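PDB 4HVT: post-proline cleaving enzyme from Rickettsia typhi, which probably hydrolyses peptide bonds after proline in short peptides, as a serine-type oligopeptidase with a beta-propeller beside its alpha/beta-hydrolase domain. Local coordinates for residues F298-F303 and T378-W384; G320-H326 and S339-T345; F352-S356 and I398-S402; A372-T376 and P387-L392. All coordinates share one frame; numbering follows the deposited sequence.

Contact 1. Residues F298-F303 and T378-W384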
loop_
_atom_site.group_PDB
_atom_site.type_symbol
_atom_site.label_atom_id
_atom_site.label_comp_id
_atom_site.label_asym_id
_atom_site.label_seq_id
_atom_site.Cartn_x
_atom_site.Cartn_y
_atom_site.Cartn_z
ATOM N N PHE A 298 -9.649 20.855 7.308
ATOM C CA PHE A 298 -10.558 21.067 8.400
ATOM C C PHE A 298 -11.172 22.437 8.161
ATOM O O PHE A 298 -10.447 23.440 8.053
ATOM C CB PHE A 298 -9.836 21.071 9.723
ATOM C CG PHE A 298 -10.762 21.178 10.917
ATOM C CD1 PHE A 298 -11.692 20.188 11.169
ATOM C CD2 PHE A 298 -10.741 22.306 11.745
ATOM C CE1 PHE A 298 -12.549 20.297 12.271
ATOM C CE2 PHE A 298 -11.604 22.421 12.840
ATOM C CZ PHE A 298 -12.488 21.407 13.111
ATOM N N LYS A 299 -12.495 22.494 8.122
ATOM C CA LYS A 299 -13.184 23.727 7.747
ATOM C C LYS A 299 -12.563 24.218 6.428
ATOM O O LYS A 299 -12.357 23.429 5.534
ATOM C CB LYS A 299 -13.172 24.776 8.886
ATOM C CG LYS A 299 -13.564 24.209 10.227
ATOM C CD LYS A 299 -14.912 23.705 10.271
ATOM C CE LYS A 299 -15.470 23.898 11.719
ATOM N NZ LYS A 299 -16.845 23.390 11.703
ATOM N N GLU A 300 -12.237 25.492 6.334
ATOM C CA GLU A 300 -11.674 26.057 5.090
ATOM C C GLU A 300 -10.134 26.021 5.044
ATOM O O GLU A 300 -9.542 26.609 4.157
ATOM C CB GLU A 300 -12.178 27.513 4.929
ATOM C CG GLU A 300 -13.673 27.545 4.648
ATOM C CD GLU A 300 -14.244 28.914 4.392
ATOM O OE1 GLU A 300 -13.459 29.865 4.195
ATOM O OE2 GLU A 300 -15.518 29.051 4.413
ATOM N N TYR A 301 -9.483 25.262 5.929
ATOM C CA TYR A 301 -8.027 25.184 6.000
ATOM C C TYR A 301 -7.524 23.847 5.434
ATOM O O TYR A 301 -8.229 22.844 5.610
ATOM C CB TYR A 301 -7.558 25.346 7.451
ATOM C CG TYR A 301 -7.783 26.756 7.930
ATOM C CD1 TYR A 301 -9.056 27.191 8.276
ATOM C CD2 TYR A 301 -6.755 27.676 7.928
ATOM C CE1 TYR A 301 -9.296 28.487 8.634
ATOM C CE2 TYR A 301 -6.989 28.975 8.306
ATOM C CZ TYR A 301 -8.262 29.378 8.628
ATOM O OH TYR A 301 -8.525 30.686 8.955
ATOM N N VAL A 302 -6.339 23.816 4.847
ATOM C CA VAL A 302 -5.738 22.660 4.244
ATOM C C VAL A 302 -4.367 22.430 4.839
ATOM O O VAL A 302 -3.721 23.374 5.266
ATOM C CB VAL A 302 -5.642 22.791 2.696
ATOM C CG1 VAL A 302 -7.015 22.663 2.048
ATOM C CG2 VAL A 302 -5.032 24.100 2.339
ATOM N N PHE A 303 -4.002 21.160 4.970
ATOM C CA PHE A 303 -2.742 20.729 5.576
ATOM C C PHE A 303 -1.831 20.174 4.539
ATOM O O PHE A 303 -2.234 19.292 3.780
ATOM C CB PHE A 303 -2.993 19.640 6.608
ATOM C CG PHE A 303 -3.975 20.041 7.689
ATOM C CD1 PHE A 303 -3.610 20.970 8.590
ATOM C CD2 PHE A 303 -5.267 19.528 7.738
ATOM C CE1 PHE A 303 -4.462 21.406 9.571
ATOM C CE2 PHE A 303 -6.138 19.976 8.706
ATOM C CZ PHE A 303 -5.748 20.952 9.593
ATOM N N THR A 378 -8.227 21.747 17.425
ATOM C CA THR A 378 -9.273 22.329 16.650
ATOM C C THR A 378 -8.970 23.782 16.304
ATOM O O THR A 378 -7.853 24.237 16.460
ATOM C CB THR A 378 -10.622 22.110 17.356
ATOM O OG1 THR A 378 -11.698 22.490 16.483
ATOM C CG2 THR A 378 -10.699 22.902 18.659
ATOM N N LEU A 379 -9.975 24.476 15.778
ATOM C CA LEU A 379 -9.941 25.921 15.578
ATOM C C LEU A 379 -10.850 26.620 16.542
ATOM O O LEU A 379 -11.977 26.183 16.761
ATOM C CB LEU A 379 -10.445 26.296 14.191
ATOM C CG LEU A 379 -9.513 26.202 13.008
ATOM C CD1 LEU A 379 -10.336 26.404 11.714
ATOM C CD2 LEU A 379 -8.411 27.270 13.079
ATOM N N GLU A 380 -10.325 27.704 17.115
ATOM C CA GLU A 380 -11.078 28.583 18.012
ATOM C C GLU A 380 -10.735 29.980 17.580
ATOM O O GLU A 380 -9.562 30.378 17.621
ATOM C CB GLU A 380 -10.585 28.433 19.420
ATOM C CG GLU A 380 -11.299 27.421 20.267
ATOM C CD GLU A 380 -11.249 27.837 21.737
ATOM O OE1 GLU A 380 -10.144 27.937 22.311
ATOM O OE2 GLU A 380 -12.318 28.111 22.306
ATOM N N ASN A 381 -11.731 30.736 17.136
ATOM C CA ASN A 381 -11.485 32.120 16.763
ATOM C C ASN A 381 -10.459 32.203 15.643
ATOM O O ASN A 381 -9.528 33.004 15.708
ATOM C CB ASN A 381 -10.984 32.895 17.982
ATOM N N GLU A 382 -10.611 31.347 14.636
ATOM C CA GLU A 382 -9.679 31.254 13.535
ATOM C C GLU A 382 -8.208 31.027 13.962
ATOM O O GLU A 382 -7.294 31.273 13.166
ATOM C CB GLU A 382 -9.767 32.500 12.614
ATOM C CG GLU A 382 -11.095 32.689 11.890
ATOM C CD GLU A 382 -11.475 31.504 11.015
ATOM O OE1 GLU A 382 -10.968 31.388 9.864
ATOM O OE2 GLU A 382 -12.302 30.690 11.483
ATOM N N GLN A 383 -7.965 30.535 15.181
ATOM C CA GLN A 383 -6.592 30.101 15.542
ATOM C C GLN A 383 -6.583 28.616 15.903
ATOM O O GLN A 383 -7.541 28.122 16.477
ATOM C CB GLN A 383 -6.057 30.867 16.747
ATOM C CG GLN A 383 -5.873 32.358 16.545
ATOM C CD GLN A 383 -4.818 32.720 15.505
ATOM O OE1 GLN A 383 -3.660 32.241 15.529
ATOM N NE2 GLN A 383 -5.203 33.604 14.594
ATOM N N TRP A 384 -5.485 27.953 15.583
ATOM C CA TRP A 384 -5.282 26.556 15.997
ATOM C C TRP A 384 -5.088 26.415 17.490
ATOM O O TRP A 384 -4.254 27.096 18.084
ATOM C CB TRP A 384 -4.078 25.935 15.260
ATOM C CG TRP A 384 -4.270 25.950 13.780
ATOM C CD1 TRP A 384 -3.594 26.712 12.880
ATOM C CD2 TRP A 384 -5.229 25.190 13.027
ATOM N NE1 TRP A 384 -4.067 26.479 11.601
ATOM C CE2 TRP A 384 -5.085 25.560 11.669
ATOM C CE3 TRP A 384 -6.229 24.293 13.362
ATOM C CZ2 TRP A 384 -5.884 25.004 10.655
ATOM C CZ3 TRP A 384 -6.968 23.694 12.339
ATOM C CH2 TRP A 384 -6.788 24.055 11.018
HETATM O O HOH W 1 -12.245 30.412 7.334
#
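Tyr301 and Glu382 make the one direct hydrogen bond between 298-303 and 378-384, with Tyr301 OH donating to Glu382 OE1 at 2.7 Å. The acceptor lies at the edge of the tyrosine ring, near its plane, yet the hydroxyl meets the carboxylate from above, 44° out of the carboxylate plane. A bend at chi2 (-58°) turns the Glu382 carboxylate toward Tyr301. A water donates to the same OE1 at 3.0 Å, so two donors grip this oxygen; the water's bond to Glu300 OE1 is weak.

The aromatic contacts centre on Trp384. Its edge points at the face of Tyr301 in an offset edge-to-face pair, the planes at 79°, while Phe303 meets it obliquely, CZ lying 3.6 Å from Trp384 CH2.

Aliphatic packing completes the interface: Leu379 CD1 lies 3.8 Å from Tyr301 CD1 and 4.1 Å from Phe298 CD2. The burial has a polar cost, since Leu379 N finds no partner in the model.

Two hairpin turns of neighbouring propeller blades thus face each other, the type II' turn joining strands 293-298 and 301-305 and the type I' turn joining 371-380 and 383-384. Strand 322-326 flanks them through Ala324, which touches Phe303 and Trp384, and strand 362-368 through Val362, which touches Phe298 and Phe303.

Contact 2. Residues G320-H326 and S339-T345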
loop_
_atom_site.group_PDB
_atom_site.type_symbol
_atom_site.label_atom_id
_atom_site.label_comp_id
_atom_site.label_asym_id
_atom_site.label_seq_id
_atom_site.Cartn_x
_atom_site.Cartn_y
_atom_site.Cartn_z
ATOM N N GLY A 320 9.820 17.671 6.040
ATOM C CA GLY A 320 9.074 16.820 6.983
ATOM C C GLY A 320 8.092 17.530 7.902
ATOM O O GLY A 320 7.354 16.883 8.637
ATOM N N SER A 321 8.051 18.857 7.834
ATOM C CA SER A 321 7.088 19.664 8.552
ATOM C C SER A 321 5.704 19.611 7.937
ATOM O O SER A 321 5.534 19.329 6.747
ATOM C CB SER A 321 7.529 21.153 8.602
ATOM O OG SER A 321 8.827 21.303 9.210
ATOM N N LEU A 322 4.721 19.873 8.786
ATOM C CA LEU A 322 3.344 20.022 8.349
ATOM C C LEU A 322 2.940 21.473 8.532
ATOM O O LEU A 322 3.073 22.024 9.608
ATOM C CB LEU A 322 2.408 19.125 9.148
ATOM C CG LEU A 322 0.990 19.005 8.516
ATOM C CD1 LEU A 322 0.980 18.018 7.344
ATOM C CD2 LEU A 322 -0.025 18.558 9.576
ATOM N N VAL A 323 2.415 22.082 7.474
ATOM C CA VAL A 323 1.867 23.425 7.587
ATOM C C VAL A 323 0.351 23.431 7.279
ATOM O O VAL A 323 -0.187 22.447 6.708
ATOM C CB VAL A 323 2.550 24.390 6.579
ATOM C CG1 VAL A 323 4.076 24.437 6.757
ATOM C CG2 VAL A 323 2.196 23.985 5.142
ATOM N N ALA A 324 -0.330 24.485 7.742
ATOM C CA ALA A 324 -1.702 24.674 7.472
ATOM C C ALA A 324 -1.876 26.066 6.954
ATOM O O ALA A 324 -1.128 26.988 7.326
ATOM C CB ALA A 324 -2.502 24.531 8.737
ATOM N N LEU A 325 -2.869 26.199 6.093
ATOM C CA LEU A 325 -3.232 27.520 5.545
ATOM C C LEU A 325 -4.677 27.509 5.082
ATOM O O LEU A 325 -5.274 26.503 4.717
ATOM C CB LEU A 325 -2.343 27.984 4.392
ATOM C CG LEU A 325 -2.232 27.199 3.086
ATOM C CD1 LEU A 325 -1.589 27.991 1.961
ATOM C CD2 LEU A 325 -1.502 25.825 3.242
ATOM N N HIS A 326 -5.241 28.676 5.038
ATOM C CA HIS A 326 -6.562 28.829 4.414
ATOM C C HIS A 326 -6.513 28.492 2.934
ATOM O O HIS A 326 -5.516 28.816 2.240
ATOM C CB HIS A 326 -7.084 30.260 4.555
ATOM C CG HIS A 326 -8.554 30.376 4.292
ATOM N ND1 HIS A 326 -9.091 30.818 3.099
ATOM C CD2 HIS A 326 -9.608 30.180 5.122
ATOM C CE1 HIS A 326 -10.408 30.809 3.178
ATOM N NE2 HIS A 326 -10.752 30.407 4.398
ATOM N N SER A 339 -2.033 33.419 6.006
ATOM C CA SER A 339 -2.570 32.448 6.967
ATOM C C SER A 339 -1.652 31.273 7.292
ATOM O O SER A 339 -2.061 30.369 8.059
ATOM C CB SER A 339 -3.920 31.870 6.489
ATOM O OG SER A 339 -3.738 31.086 5.349
ATOM N N LEU A 340 -0.464 31.198 6.719
ATOM C CA LEU A 340 0.286 29.959 6.853
ATOM C C LEU A 340 0.808 29.791 8.273
ATOM O O LEU A 340 1.346 30.741 8.856
ATOM C CB LEU A 340 1.403 29.886 5.817
ATOM C CG LEU A 340 2.214 28.607 5.930
ATOM C CD1 LEU A 340 2.389 28.037 4.518
ATOM C CD2 LEU A 340 3.542 28.860 6.636
ATOM N N LYS A 341 0.614 28.590 8.845
ATOM C CA LYS A 341 1.056 28.268 10.180
ATOM C C LYS A 341 1.779 26.940 10.128
ATOM O O LYS A 341 1.423 26.099 9.356
ATOM C CB LYS A 341 -0.116 28.167 11.104
ATOM C CG LYS A 341 -0.903 29.465 11.224
ATOM C CD LYS A 341 -0.102 30.422 12.051
ATOM C CE LYS A 341 -0.863 31.667 12.425
ATOM N NZ LYS A 341 0.078 32.437 13.255
ATOM N N ILE A 342 2.759 26.746 11.003
ATOM C CA ILE A 342 3.456 25.472 11.093
ATOM C C ILE A 342 2.886 24.647 12.243
ATOM O O ILE A 342 2.842 25.102 13.404
ATOM C CB ILE A 342 4.951 25.685 11.342
ATOM C CG1 ILE A 342 5.561 26.436 10.157
ATOM C CG2 ILE A 342 5.637 24.383 11.590
ATOM C CD1 ILE A 342 6.802 27.184 10.519
ATOM N N LEU A 343 2.397 23.483 11.925
ATOM C CA LEU A 343 1.752 22.615 12.935
ATOM C C LEU A 343 2.605 21.485 13.457
ATOM O O LEU A 343 2.288 20.924 14.519
ATOM C CB LEU A 343 0.462 22.057 12.421
ATOM C CG LEU A 343 -0.524 23.236 12.185
ATOM C CD1 LEU A 343 -1.844 22.637 11.822
ATOM C CD2 LEU A 343 -0.631 24.172 13.366
ATOM N N PHE A 344 3.668 21.161 12.765
ATOM C CA PHE A 344 4.539 20.050 13.155
ATOM C C PHE A 344 5.910 20.342 12.614
ATOM O O PHE A 344 6.052 20.626 11.449
ATOM C CB PHE A 344 4.000 18.741 12.572
ATOM C CG PHE A 344 4.912 17.548 12.727
ATOM C CD1 PHE A 344 5.167 17.022 13.997
ATOM C CD2 PHE A 344 5.507 16.932 11.645
ATOM C CE1 PHE A 344 6.021 15.936 14.163
ATOM C CE2 PHE A 344 6.329 15.812 11.819
ATOM C CZ PHE A 344 6.583 15.312 13.070
ATOM N N THR A 345 6.906 20.231 13.486
ATOM C CA THR A 345 8.303 20.476 13.142
ATOM C C THR A 345 9.014 19.279 13.747
ATOM O O THR A 345 9.187 19.228 14.936
ATOM C CB THR A 345 8.852 21.786 13.785
ATOM O OG1 THR A 345 8.067 22.935 13.372
ATOM C CG2 THR A 345 10.342 21.995 13.423
HETATM O O HOH W 2 9.072 23.544 10.790
#
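Leu322 pairs with two consecutive residues, Leu343 and Phe344, and so marks a classic beta bulge between the antiparallel strands 322-326 and 341-344, the third and fourth strands of one propeller blade. The evidence is in the bonds to Leu322 O. Leu343 N donates to it at 2.8 Å with an N-H...O angle of 154°, and Phe344 N adds a weak bond at 3.3 Å. Leu322 N, in turn, is satisfied by Phe344 O.

Beyond the bulge the pairing is regular. Ala324 and Lys341 exchange two nearly straight bonds, Ala324 N to Lys341 O at 2.9 Å and Lys341 N to Ala324 O at 2.8 Å. Val323 and Leu325, whose backbones turn the other way, are bonded instead to Trp304 and Val302 of strand 301-305.

At the end of the pairing a side chain replaces a backbone carbonyl: His326 N donates to Ser339 OG at 2.9 Å. That hydroxyl is also bonded to Asp329, and the ring of His326 is held by Glu300 and Thr328. At the other end a water links the strands, donating to Ser321 OG and also bonded to Thr345 OG1. Ser321 OG has a further partner in the Lys318 carbonyl.

At the bulge the end of the Leu343 side chain reaches Ala324, CD1 lying 3.7 Å from Ala324 CB. Next to it Phe344, its CG opposite the backbone N (chi1 171°), lays its ring alongside Gly320 and brings the ring edge to Gly320 O, 3.5 Å from CE2.

Contact 3. Residues F352-S356 and I398-S402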
loop_
_atom_site.group_PDB
_atom_site.type_symbol
_atom_site.label_atom_id
_atom_site.label_comp_id
_atom_site.label_asym_id
_atom_site.label_seq_id
_atom_site.Cartn_x
_atom_site.Cartn_y
_atom_site.Cartn_z
ATOM N N PHE A 352 6.071 12.657 10.341
ATOM C CA PHE A 352 4.659 12.696 10.079
ATOM C C PHE A 352 4.052 11.394 9.553
ATOM O O PHE A 352 4.638 10.699 8.697
ATOM C CB PHE A 352 4.395 13.826 9.068
ATOM C CG PHE A 352 2.957 13.921 8.626
ATOM C CD1 PHE A 352 2.027 14.571 9.420
ATOM C CD2 PHE A 352 2.535 13.390 7.414
ATOM C CE1 PHE A 352 0.689 14.709 8.986
ATOM C CE2 PHE A 352 1.234 13.529 6.971
ATOM C CZ PHE A 352 0.278 14.138 7.787
ATOM N N ASN A 353 2.876 11.004 10.054
ATOM C CA ASN A 353 2.167 9.882 9.523
ATOM C C ASN A 353 0.912 10.306 8.723
ATOM O O ASN A 353 0.874 10.180 7.476
ATOM C CB ASN A 353 1.869 8.840 10.602
ATOM C CG ASN A 353 1.296 7.547 10.055
ATOM O OD1 ASN A 353 1.357 7.252 8.851
ATOM N ND2 ASN A 353 0.701 6.754 10.959
ATOM N N PHE A 354 -0.092 10.813 9.416
ATOM C CA PHE A 354 -1.307 11.245 8.758
ATOM C C PHE A 354 -2.068 12.290 9.555
ATOM O O PHE A 354 -1.881 12.431 10.766
ATOM C CB PHE A 354 -2.247 10.067 8.364
ATOM C CG PHE A 354 -2.817 9.287 9.512
ATOM C CD1 PHE A 354 -3.894 9.802 10.234
ATOM C CD2 PHE A 354 -2.296 8.043 9.857
ATOM C CE1 PHE A 354 -4.449 9.084 11.298
ATOM C CE2 PHE A 354 -2.867 7.297 10.879
ATOM C CZ PHE A 354 -3.935 7.837 11.613
ATOM N N ILE A 355 -2.951 12.985 8.830
ATOM C CA ILE A 355 -4.053 13.797 9.419
ATOM C C ILE A 355 -5.382 13.067 9.189
ATOM O O ILE A 355 -5.595 12.472 8.132
ATOM C CB ILE A 355 -4.140 15.148 8.732
ATOM C CG1 ILE A 355 -2.986 16.065 9.162
ATOM C CG2 ILE A 355 -5.458 15.894 8.927
ATOM C CD1 ILE A 355 -3.181 16.741 10.494
ATOM N N SER A 356 -6.291 13.112 10.173
ATOM C CA SER A 356 -7.642 12.594 9.956
ATOM C C SER A 356 -8.559 13.563 10.696
ATOM O O SER A 356 -8.169 14.113 11.739
ATOM C CB SER A 356 -7.787 11.175 10.466
ATOM O OG SER A 356 -8.891 10.498 9.887
ATOM N N ILE A 398 1.046 1.180 17.469
ATOM C CA ILE A 398 0.773 1.498 16.093
ATOM C C ILE A 398 -0.702 1.869 16.033
ATOM O O ILE A 398 -1.546 1.107 16.521
ATOM C CB ILE A 398 1.027 0.239 15.217
ATOM C CG1 ILE A 398 2.453 -0.248 15.416
ATOM C CG2 ILE A 398 0.638 0.476 13.769
ATOM C CD1 ILE A 398 3.522 0.688 14.923
ATOM N N PHE A 399 -0.973 3.025 15.432
ATOM C CA PHE A 399 -2.246 3.738 15.413
ATOM C C PHE A 399 -2.843 3.827 14.030
ATOM O O PHE A 399 -2.158 4.114 13.054
ATOM C CB PHE A 399 -2.036 5.139 15.970
ATOM C CG PHE A 399 -3.276 5.993 16.046
ATOM C CD1 PHE A 399 -4.072 5.987 17.172
ATOM C CD2 PHE A 399 -3.580 6.880 15.011
ATOM C CE1 PHE A 399 -5.213 6.818 17.255
ATOM C CE2 PHE A 399 -4.670 7.721 15.087
ATOM C CZ PHE A 399 -5.507 7.687 16.202
ATOM N N GLY A 400 -4.157 3.616 13.954
ATOM C CA GLY A 400 -4.892 3.846 12.746
ATOM C C GLY A 400 -6.271 4.337 13.055
ATOM O O GLY A 400 -6.761 4.208 14.214
ATOM N N MET A 401 -6.905 4.925 12.046
ATOM C CA MET A 401 -8.289 5.368 12.269
ATOM C C MET A 401 -9.029 5.627 10.956
ATOM O O MET A 401 -8.406 5.811 9.937
ATOM C CB MET A 401 -8.353 6.602 13.170
ATOM C CG MET A 401 -7.872 7.906 12.524
ATOM S SD MET A 401 -7.870 9.283 13.701
ATOM C CE MET A 401 -9.514 9.755 13.861
ATOM N N SER A 402 -10.360 5.631 11.071
ATOM C CA SER A 402 -11.254 6.050 9.973
ATOM C C SER A 402 -12.139 7.157 10.534
ATOM O O SER A 402 -12.613 7.072 11.660
ATOM C CB SER A 402 -12.121 4.897 9.471
ATOM O OG SER A 402 -12.948 4.297 10.441
HETATM O O HOH W 3 -0.645 4.230 10.096
#
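Asn353 reaches Phe399 through a water: Asn353 ND2 donates to it at 3.0 Å, and the water donates onward to Phe399 O in a weak bond of 3.3 Å. No direct hydrogen bond joins the segments. This fits their place in the beta-propeller, where strands 352-356 and 398-402 belong to the first strands of two adjacent blades. Their axes come no closer than 8.6 Å and run in similar directions, 30° apart, so side chains and solvent must span the distance.

Phe354 spans most of it. A classic bulge, in which Asn353 and Phe354 both face Ala365 of strand 362-368, lets these two consecutive residues direct their side chains at the neighbouring blade. With chi1 at 65°, CG of Phe354 sits between its own backbone N and carbonyl carbon, and the ring extends to Phe399. The rings meet rim to rim, planes 21° apart, neither over the face of the other; Phe354 CZ is 3.5 Å from Phe399 CD2. The bridging water and Phe399 O both lie at the edge of the Phe354 ring, in its plane. Behind this pair, Phe399 rests on Ala372 and Val374 of strand 371-380 and on Ile412 of its own blade.

Met401 closes the remaining width. Its CG lies 3.8 Å from Phe354 CE1, and the chain then runs on to Ser356, whose hydroxyl is hydrogen-bonded to Ser403. The thioether packs along both CB and OG of Ser356, the sulfur nearest the methylene, with Met401 SD 3.7 Å from Ser356 CB.

Contact 4. Residues A372-T376 and P387-L392; sequences AKVVT and PVVLKL
Leu392 sets one methyl, CD1, against the start of strand 372-376, 3.5 Å from Ala372 O and 4.0 Å from Ala372 CB. Val374 CG2 bounds the same hollow, its side chain crossing that of Leu392 at about a right angle. The other methyl of Val374, CG1, lies alongside Leu390 CD2 at 4.0 Å, both side chains pointing the same way.

On the opposite face of the sheet Val375 carries the contact. Pro387 lies beside it, CB to CB at 3.8 Å, and Val389 CG2 approaches Val375 CG1 more loosely at 4.3 Å.

The backbones that space these side chains are antiparallel. Thr376 and Val388 exchange two bonds, and Leu390 N donates to Val374 O at 2.9 Å. Past that bond the strands part, and a water takes the place of a direct link, accepting from Val374 N and donating to Leu390 O at 2.7 Å.

Strand 388-390 lies at the edge of its propeller blade, against 371-380. Strand 362-368 borders 372-376 on its inner side, with Phe363 against Thr376 and Leu390, while Phe399 of strand 398-402 packs from the next blade onto Ala372, Val374 and Leu392.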
loop_
_atom_site.group_PDB
_atom_site.type_symbol
_atom_site.label_atom_id
_atom_site.label_comp_id
_atom_site.label_asym_id
_atom_site.label_seq_id
_atom_site.Cartn_x
_atom_site.Cartn_y
_atom_site.Cartn_z
ATOM N N ALA A 372 4.035 5.068 17.411
ATOM C CA ALA A 372 2.948 6.011 17.118
ATOM C C ALA A 372 2.665 6.986 18.277
ATOM O O ALA A 372 2.683 6.599 19.465
ATOM C CB ALA A 372 1.656 5.292 16.746
ATOM N N LYS A 373 2.428 8.222 17.878
ATOM C CA LYS A 373 2.056 9.318 18.793
ATOM C C LYS A 373 0.942 10.087 18.128
ATOM O O LYS A 373 0.999 10.349 16.918
ATOM C CB LYS A 373 3.247 10.239 19.018
ATOM C CG LYS A 373 4.489 9.531 19.573
ATOM C CD LYS A 373 4.295 8.973 20.999
ATOM C CE LYS A 373 5.432 8.037 21.395
ATOM N NZ LYS A 373 5.352 7.489 22.781
ATOM N N VAL A 374 -0.030 10.512 18.925
ATOM C CA VAL A 374 -1.190 11.216 18.415
ATOM C C VAL A 374 -1.574 12.404 19.314
ATOM O O VAL A 374 -1.558 12.318 20.531
ATOM C CB VAL A 374 -2.401 10.240 18.343
ATOM C CG1 VAL A 374 -3.652 10.904 17.779
ATOM C CG2 VAL A 374 -2.075 9.039 17.492
ATOM N N VAL A 375 -1.968 13.496 18.682
ATOM C CA VAL A 375 -2.561 14.651 19.347
ATOM C C VAL A 375 -3.805 15.062 18.550
ATOM O O VAL A 375 -3.974 14.709 17.412
ATOM C CB VAL A 375 -1.634 15.908 19.407
ATOM C CG1 VAL A 375 -0.381 15.637 20.202
ATOM C CG2 VAL A 375 -1.307 16.460 18.022
ATOM N N THR A 376 -4.705 15.743 19.259
ATOM C CA THR A 376 -5.879 16.359 18.674
ATOM C C THR A 376 -5.881 17.847 18.943
ATOM O O THR A 376 -5.388 18.327 19.947
ATOM C CB THR A 376 -7.234 15.741 19.140
ATOM O OG1 THR A 376 -7.491 16.043 20.516
ATOM C CG2 THR A 376 -7.262 14.232 18.944
ATOM N N PRO A 387 -2.623 21.618 21.069
ATOM C CA PRO A 387 -2.977 20.191 20.959
ATOM C C PRO A 387 -3.055 19.458 22.307
ATOM O O PRO A 387 -2.440 19.896 23.282
ATOM C CB PRO A 387 -1.889 19.625 20.099
ATOM C CG PRO A 387 -1.382 20.804 19.315
ATOM C CD PRO A 387 -1.455 21.958 20.232
ATOM N N VAL A 388 -3.917 18.458 22.349
ATOM C CA VAL A 388 -4.093 17.587 23.536
ATOM C C VAL A 388 -3.523 16.208 23.147
ATOM O O VAL A 388 -3.902 15.638 22.108
ATOM C CB VAL A 388 -5.583 17.455 23.918
ATOM C CG1 VAL A 388 -5.755 16.505 25.134
ATOM C CG2 VAL A 388 -6.184 18.794 24.257
ATOM N N VAL A 389 -2.619 15.678 23.969
ATOM C CA VAL A 389 -2.069 14.358 23.714
ATOM C C VAL A 389 -3.160 13.287 23.855
ATOM O O VAL A 389 -3.883 13.256 24.871
ATOM C CB VAL A 389 -0.888 14.033 24.685
ATOM C CG1 VAL A 389 -0.527 12.591 24.597
ATOM C CG2 VAL A 389 0.309 14.911 24.362
ATOM N N LEU A 390 -3.225 12.365 22.891
ATOM C CA LEU A 390 -4.085 11.195 23.026
ATOM C C LEU A 390 -3.203 10.007 23.424
ATOM O O LEU A 390 -2.431 9.505 22.591
ATOM C CB LEU A 390 -4.817 10.928 21.731
ATOM C CG LEU A 390 -5.829 9.779 21.728
ATOM C CD1 LEU A 390 -6.949 10.027 22.729
ATOM C CD2 LEU A 390 -6.377 9.575 20.343
ATOM N N LYS A 391 -3.294 9.598 24.689
ATOM C CA LYS A 391 -2.373 8.593 25.242
ATOM C C LYS A 391 -2.743 7.238 24.637
ATOM O O LYS A 391 -3.927 6.891 24.563
ATOM C CB LYS A 391 -2.510 8.594 26.794
ATOM N N LEU A 392 -1.775 6.542 24.083
ATOM C CA LEU A 392 -2.018 5.230 23.478
ATOM C C LEU A 392 -1.629 4.098 24.451
ATOM O O LEU A 392 -0.469 3.948 24.710
ATOM C CB LEU A 392 -1.196 5.134 22.203
ATOM C CG LEU A 392 -1.527 6.219 21.157
ATOM C CD1 LEU A 392 -0.785 6.012 19.865
ATOM C CD2 LEU A 392 -3.017 6.357 20.880
HETATM O O HOH W 4 0.137 9.837 21.744
HETATM O O HOH W 5 -6.377 14.044 22.246
#

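Overall arrangement
The contacts fall into two kinds on three successive propeller blades. Contacts 2 and 4 each join the third and fourth strands of one blade, whereas contact 1 joins the first of these blades to the second and contact 3 the second to the third. Along the chain contact 2 is nested within contact 1, contact 4 within contact 3, and contacts 1 and 3 cross. Centres lie about 11 Å apart for contacts 1 and 2 and for 3 and 4, but 17 to 19 Å for the other pairs measured across blades. Phe303 on Ile355, Leu322 on Phe352 and Phe399 on Val374 connect them, so hydrogen bonding within blades combines with mainly side-chain packing between them.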